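Local coordinates for major pollen allergen Jun a 1 (Juniperus ashei, PDB 1PXZ), which has low pectate lyase activity, cleaving galacturonan chains of pectin by elimination with calcium as cofactor, and is the major allergen of mountain cedar pollen, at residues Y85-H89 / V113-I117; D151-N157 / G174-L180. All blocks are in the same frame, centred on the assembly; numbering follows the deposited sequence.

Contact 1 (Y85-H89 / V113-I117); sequences YVAGH and VSHVI
The imidazoles of H89 and H115 run alongside each other, their planes tilted by 24° and displaced until little of one ring lies over the other, with centroids 4.9 Å apart. What covers one face of the H89 ring is instead the methylene of H115: its CB sits 3.9 Å from the ring centroid, a CH-pi contact shifted toward the rim. At the far end H89 NE2 comes to 3.6 Å from H115 CD2, meeting that ring obliquely. Both backbones take left-handed angles. The H115 side chain starts toward H89, whereas that of H89 starts away, and its CG, anti to the carbonyl carbon (chi1 -69°), brings the ring back alongside H115. Beneath the rings, H89 N donates to S114 O at 3.1 Å, the donor lying in the carbonyl plane. G88, having no side chain, lets its CA come to 3.1 Å from S114 O. Next to it V113 lays CG1 against G88 N at 3.7 Å, while its CG2 faces V86 O. V116 CG2 presses on A87 O at 3.5 Å, a buried carbonyl oxygen with no polar partner in the model, and V116 CG1 reaches V86 CG1 at 4.3 Å; M110 of strand 108-111 packs against both valines. A second shell fixes the polar ends: M33 N bonds to H115 ND1, T159 OG1 to S114 OG, and L68 pairs with H89 through the backbone. The loop between strands 84-85 and 90-93 passes the segment on strand 114-119 at 77°. The histidines hold equivalent corner positions of successive coils, and such rows of like residues are characteristic of the right-handed parallel beta-helix of pectate lyases.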
loop_
_atom_site.group_PDB
_atom_site.type_symbol
_atom_site.label_atom_id
_atom_site.label_comp_id
_atom_site.label_asym_id
_atom_site.label_seq_id
_atom_site.Cartn_x
_atom_site.Cartn_y
_atom_site.Cartn_z
ATOM N N TYR A 85 -8.191 11.767 -8.204
ATOM C CA TYR A 85 -8.138 10.550 -9.003
ATOM C C TYR A 85 -6.889 10.570 -9.876
ATOM O O TYR A 85 -6.663 11.529 -10.618
ATOM C CB TYR A 85 -9.405 10.447 -9.849
ATOM C CG TYR A 85 -10.545 10.002 -8.966
ATOM C CD1 TYR A 85 -10.755 8.646 -8.759
ATOM C CD2 TYR A 85 -11.365 10.943 -8.365
ATOM C CE1 TYR A 85 -11.789 8.215 -7.954
ATOM C CE2 TYR A 85 -12.400 10.508 -7.557
ATOM C CZ TYR A 85 -12.602 9.160 -7.361
ATOM O OH TYR A 85 -13.637 8.733 -6.555
ATOM N N VAL A 86 -6.090 9.524 -9.752
ATOM C CA VAL A 86 -4.815 9.403 -10.441
ATOM C C VAL A 86 -4.993 8.492 -11.659
ATOM O O VAL A 86 -5.383 7.320 -11.525
ATOM C CB VAL A 86 -3.693 8.846 -9.548
ATOM C CG1 VAL A 86 -2.401 8.703 -10.363
ATOM C CG2 VAL A 86 -3.406 9.710 -8.323
ATOM N N ALA A 87 -4.728 8.975 -12.859
ATOM C CA ALA A 87 -4.908 8.188 -14.076
ATOM C C ALA A 87 -3.915 7.045 -14.178
ATOM O O ALA A 87 -2.931 6.918 -13.442
ATOM C CB ALA A 87 -4.797 9.151 -15.267
ATOM N N GLY A 88 -4.088 6.133 -15.137
ATOM C CA GLY A 88 -3.093 5.055 -15.249
ATOM C C GLY A 88 -1.802 5.541 -15.890
ATOM O O GLY A 88 -1.781 6.660 -16.423
ATOM N N HIS A 89 -0.756 4.727 -15.840
ATOM C CA HIS A 89 0.561 5.053 -16.379
ATOM C C HIS A 89 1.084 6.339 -15.769
ATOM O O HIS A 89 1.465 7.308 -16.418
ATOM C CB HIS A 89 0.498 5.148 -17.917
ATOM C CG HIS A 89 0.258 3.752 -18.449
ATOM N ND1 HIS A 89 -0.977 3.253 -18.737
ATOM C CD2 HIS A 89 1.151 2.761 -18.683
ATOM C CE1 HIS A 89 -0.854 2.001 -19.162
ATOM N NE2 HIS A 89 0.422 1.690 -19.136
ATOM N N VAL A 113 -7.991 1.805 -13.298
ATOM C CA VAL A 113 -6.754 2.198 -13.965
ATOM C C VAL A 113 -5.689 1.143 -13.684
ATOM O O VAL A 113 -5.870 0.337 -12.762
ATOM C CB VAL A 113 -6.260 3.580 -13.496
ATOM C CG1 VAL A 113 -7.234 4.682 -13.898
ATOM C CG2 VAL A 113 -6.042 3.596 -11.989
ATOM N N SER A 114 -4.604 1.151 -14.433
ATOM C CA SER A 114 -3.446 0.298 -14.220
ATOM C C SER A 114 -2.129 1.053 -14.303
ATOM O O SER A 114 -2.123 2.151 -14.872
ATOM C CB SER A 114 -3.352 -0.785 -15.318
ATOM O OG SER A 114 -4.595 -1.460 -15.339
ATOM N N HIS A 115 -1.093 0.411 -13.773
ATOM C CA HIS A 115 0.265 0.939 -13.895
ATOM C C HIS A 115 0.430 2.299 -13.217
ATOM O O HIS A 115 0.724 3.311 -13.860
ATOM C CB HIS A 115 0.715 1.013 -15.374
ATOM C CG HIS A 115 0.783 -0.372 -15.964
ATOM N ND1 HIS A 115 1.814 -1.246 -15.700
ATOM C CD2 HIS A 115 -0.074 -1.036 -16.774
ATOM C CE1 HIS A 115 1.602 -2.389 -16.335
ATOM N NE2 HIS A 115 0.460 -2.285 -16.995
ATOM N N VAL A 116 0.260 2.264 -11.895
ATOM C CA VAL A 116 0.460 3.428 -11.031
ATOM C C VAL A 116 1.486 3.090 -9.942
ATOM O O VAL A 116 1.294 2.095 -9.227
ATOM C CB VAL A 116 -0.833 3.903 -10.361
ATOM C CG1 VAL A 116 -0.525 5.021 -9.358
ATOM C CG2 VAL A 116 -1.867 4.363 -11.377
ATOM N N ILE A 117 2.531 3.912 -9.847
ATOM C CA ILE A 117 3.540 3.853 -8.808
ATOM C C ILE A 117 3.403 5.076 -7.893
ATOM O O ILE A 117 3.435 6.212 -8.362
ATOM C CB ILE A 117 4.972 3.805 -9.365
ATOM C CG1 ILE A 117 5.239 2.554 -10.232
ATOM C CG2 ILE A 117 6.008 3.912 -8.263
ATOM C CD1 ILE A 117 6.578 2.636 -10.950
#

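Contact 2 (D151-N157 / G174-L180)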
loop_
_atom_site.group_PDB
_atom_site.type_symbol
_atom_site.label_atom_id
_atom_site.label_comp_id
_atom_site.label_asym_id
_atom_site.label_seq_id
_atom_site.Cartn_x
_atom_site.Cartn_y
_atom_site.Cartn_z
ATOM N N ASP A 151 -9.356 7.920 3.568
ATOM C CA ASP A 151 -8.286 6.955 3.382
ATOM C C ASP A 151 -7.096 7.625 2.718
ATOM O O ASP A 151 -7.290 8.488 1.855
ATOM C CB ASP A 151 -8.720 5.781 2.501
ATOM C CG ASP A 151 -9.879 4.982 3.063
ATOM O OD1 ASP A 151 -9.994 4.880 4.297
ATOM O OD2 ASP A 151 -10.694 4.465 2.271
ATOM N N ALA A 152 -5.884 7.226 3.071
ATOM C CA ALA A 152 -4.740 7.846 2.402
ATOM C C ALA A 152 -4.645 7.433 0.936
ATOM O O ALA A 152 -4.377 8.229 0.050
ATOM C CB ALA A 152 -3.444 7.485 3.115
ATOM N N ILE A 153 -4.838 6.143 0.682
ATOM C CA ILE A 153 -4.731 5.629 -0.682
ATOM C C ILE A 153 -5.879 4.678 -0.933
ATOM O O ILE A 153 -6.035 3.730 -0.142
ATOM C CB ILE A 153 -3.385 4.903 -0.864
ATOM C CG1 ILE A 153 -2.155 5.801 -0.721
ATOM C CG2 ILE A 153 -3.374 4.170 -2.202
ATOM C CD1 ILE A 153 -0.826 5.076 -0.715
ATOM N N THR A 154 -6.663 4.927 -1.973
ATOM C CA THR A 154 -7.805 4.029 -2.216
ATOM C C THR A 154 -7.717 3.440 -3.613
ATOM O O THR A 154 -7.509 4.234 -4.535
ATOM C CB THR A 154 -9.143 4.775 -2.072
ATOM O OG1 THR A 154 -9.285 5.227 -0.723
ATOM C CG2 THR A 154 -10.309 3.838 -2.353
ATOM N N MET A 155 -7.862 2.127 -3.762
ATOM C CA MET A 155 -7.808 1.512 -5.092
ATOM C C MET A 155 -9.086 0.711 -5.336
ATOM O O MET A 155 -9.422 -0.151 -4.517
ATOM C CB MET A 155 -6.583 0.610 -5.261
ATOM C CG MET A 155 -5.263 1.385 -5.330
ATOM S SD MET A 155 -3.845 0.255 -5.145
ATOM C CE MET A 155 -3.864 0.204 -3.345
ATOM N N ARG A 156 -9.779 1.022 -6.433
ATOM C CA ARG A 156 -11.001 0.319 -6.812
ATOM C C ARG A 156 -10.825 -0.201 -8.234
ATOM O O ARG A 156 -10.615 0.604 -9.148
ATOM C CB ARG A 156 -12.209 1.238 -6.722
ATOM C CG ARG A 156 -13.546 0.597 -7.009
ATOM C CD ARG A 156 -14.668 1.613 -6.884
ATOM N NE ARG A 156 -15.520 1.809 -8.030
ATOM C CZ ARG A 156 -15.478 1.481 -9.300
ATOM N NH1 ARG A 156 -14.481 0.796 -9.846
ATOM N NH2 ARG A 156 -16.481 1.849 -10.102
ATOM N N ASN A 157 -10.880 -1.515 -8.413
ATOM C CA ASN A 157 -10.701 -2.037 -9.765
ATOM C C ASN A 157 -9.389 -1.582 -10.389
ATOM O O ASN A 157 -9.380 -1.136 -11.532
ATOM C CB ASN A 157 -11.861 -1.555 -10.647
ATOM C CG ASN A 157 -12.317 -2.677 -11.568
ATOM O OD1 ASN A 157 -13.502 -2.790 -11.844
ATOM N ND2 ASN A 157 -11.359 -3.487 -12.006
ATOM N N GLY A 174 -8.911 4.632 6.685
ATOM C CA GLY A 174 -7.796 3.712 6.487
ATOM C C GLY A 174 -6.555 4.356 5.904
ATOM O O GLY A 174 -6.543 5.501 5.454
ATOM N N LEU A 175 -5.444 3.606 5.889
ATOM C CA LEU A 175 -4.264 4.098 5.199
ATOM C C LEU A 175 -4.254 3.545 3.782
ATOM O O LEU A 175 -4.009 4.289 2.838
ATOM C CB LEU A 175 -2.988 3.753 5.964
ATOM C CG LEU A 175 -2.898 4.465 7.329
ATOM C CD1 LEU A 175 -1.621 4.051 8.047
ATOM C CD2 LEU A 175 -2.964 5.974 7.144
ATOM N N ILE A 176 -4.510 2.254 3.585
ATOM C CA ILE A 176 -4.581 1.737 2.215
ATOM C C ILE A 176 -5.847 0.911 2.076
ATOM O O ILE A 176 -6.066 0.003 2.892
ATOM C CB ILE A 176 -3.352 0.888 1.891
ATOM C CG1 ILE A 176 -2.055 1.700 1.866
ATOM C CG2 ILE A 176 -3.538 0.123 0.580
ATOM C CD1 ILE A 176 -0.829 0.834 1.646
ATOM N N ASP A 177 -6.689 1.208 1.102
ATOM C CA ASP A 177 -7.924 0.434 0.902
ATOM C C ASP A 177 -7.869 -0.178 -0.486
ATOM O O ASP A 177 -7.708 0.545 -1.474
ATOM C CB ASP A 177 -9.101 1.366 1.110
ATOM C CG ASP A 177 -10.408 0.822 1.612
ATOM O OD1 ASP A 177 -10.620 0.736 2.843
ATOM O OD2 ASP A 177 -11.283 0.477 0.783
ATOM N N VAL A 178 -7.966 -1.502 -0.596
ATOM C CA VAL A 178 -7.888 -2.162 -1.904
ATOM C C VAL A 178 -9.166 -2.955 -2.094
ATOM O O VAL A 178 -9.472 -3.817 -1.267
ATOM C CB VAL A 178 -6.651 -3.057 -1.975
ATOM C CG1 VAL A 178 -6.547 -3.786 -3.314
ATOM C CG2 VAL A 178 -5.387 -2.239 -1.745
ATOM N N THR A 179 -9.961 -2.667 -3.107
ATOM C CA THR A 179 -11.263 -3.261 -3.285
ATOM C C THR A 179 -11.633 -3.487 -4.749
ATOM O O THR A 179 -10.966 -3.022 -5.668
ATOM C CB THR A 179 -12.395 -2.354 -2.739
ATOM O OG1 THR A 179 -12.387 -1.140 -3.509
ATOM C CG2 THR A 179 -12.193 -1.945 -1.297
ATOM N N LEU A 180 -12.750 -4.194 -4.905
ATOM C CA LEU A 180 -13.433 -4.385 -6.163
ATOM C C LEU A 180 -12.564 -4.940 -7.274
ATOM O O LEU A 180 -12.403 -4.281 -8.307
ATOM C CB LEU A 180 -14.022 -3.051 -6.685
ATOM C CG LEU A 180 -14.980 -3.220 -7.871
ATOM C CD1 LEU A 180 -16.183 -4.053 -7.442
ATOM C CD2 LEU A 180 -15.436 -1.885 -8.446
#
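With chi1 at -61°, D151 sets its CG anti to the carbonyl carbon, and the carboxylate reaches across to the next strand, where OD1 takes the N-H of G174 at 2.6 Å, nearly along its C-O axis. D177 places CG anti to the backbone N instead, and the two carboxylates come together with planes 12° apart and D151 OD2 3.8 Å from D177 OD1. This closeness of like charges is consistent with a calcium site: D177, with D149 and D173 near D151, probably binds the ion, as in related pectate lyases. At the other end R156 runs alongside L180, whose CD2 lies over one guanidinium face, 3.2 Å from R156 NH1. On the opposite face of the sheet, M155 bends at chi3 (-83°) to push CE against V178 CG2, tight at 3.3 Å, and against I176 CG2. The backbones form a regular parallel ladder from I153 with I176 to R156 with T179. Its rungs include D177 N to I153 O and M155 N to D177 O, the latter 2.8 Å long. M155 O is gripped twice, by T179 N at 2.9 Å and by T179 OG1 at 3.3 Å. N157 OD1 accepts a hydrogen bond from K112 NZ. Strands 153-156 and 174-179 are neighbours in the eight-stranded parallel sheet, flanked by 108-111 and 198-201; I153, M155 and I176 face inward onto I163 of strand 161-164, while on the other face H203 touches T179 and its ND1 makes a weak hydrogen bond with D177 OD2.

The two contacts follow one another along the chain, and their centres lie 13 Å apart with nearest atoms about 4 Å apart, not touching. Both belong to the coils of one parallel beta-helix. Contact 2 is made by two adjacent strands of the eight-stranded sheet, 153-156 and 174-179. Contact 1 lies just after two earlier strands of that sheet, 84-85 and 108-111, where the chain turns to the face holding 90-93 and 114-119; strand 108-111 is also the neighbour of 153-156. The same coil-on-coil stacking that builds the corner of contact 1 also sets, two coils on, the strands that carry D177 beside D149 and D173, a probable calcium site.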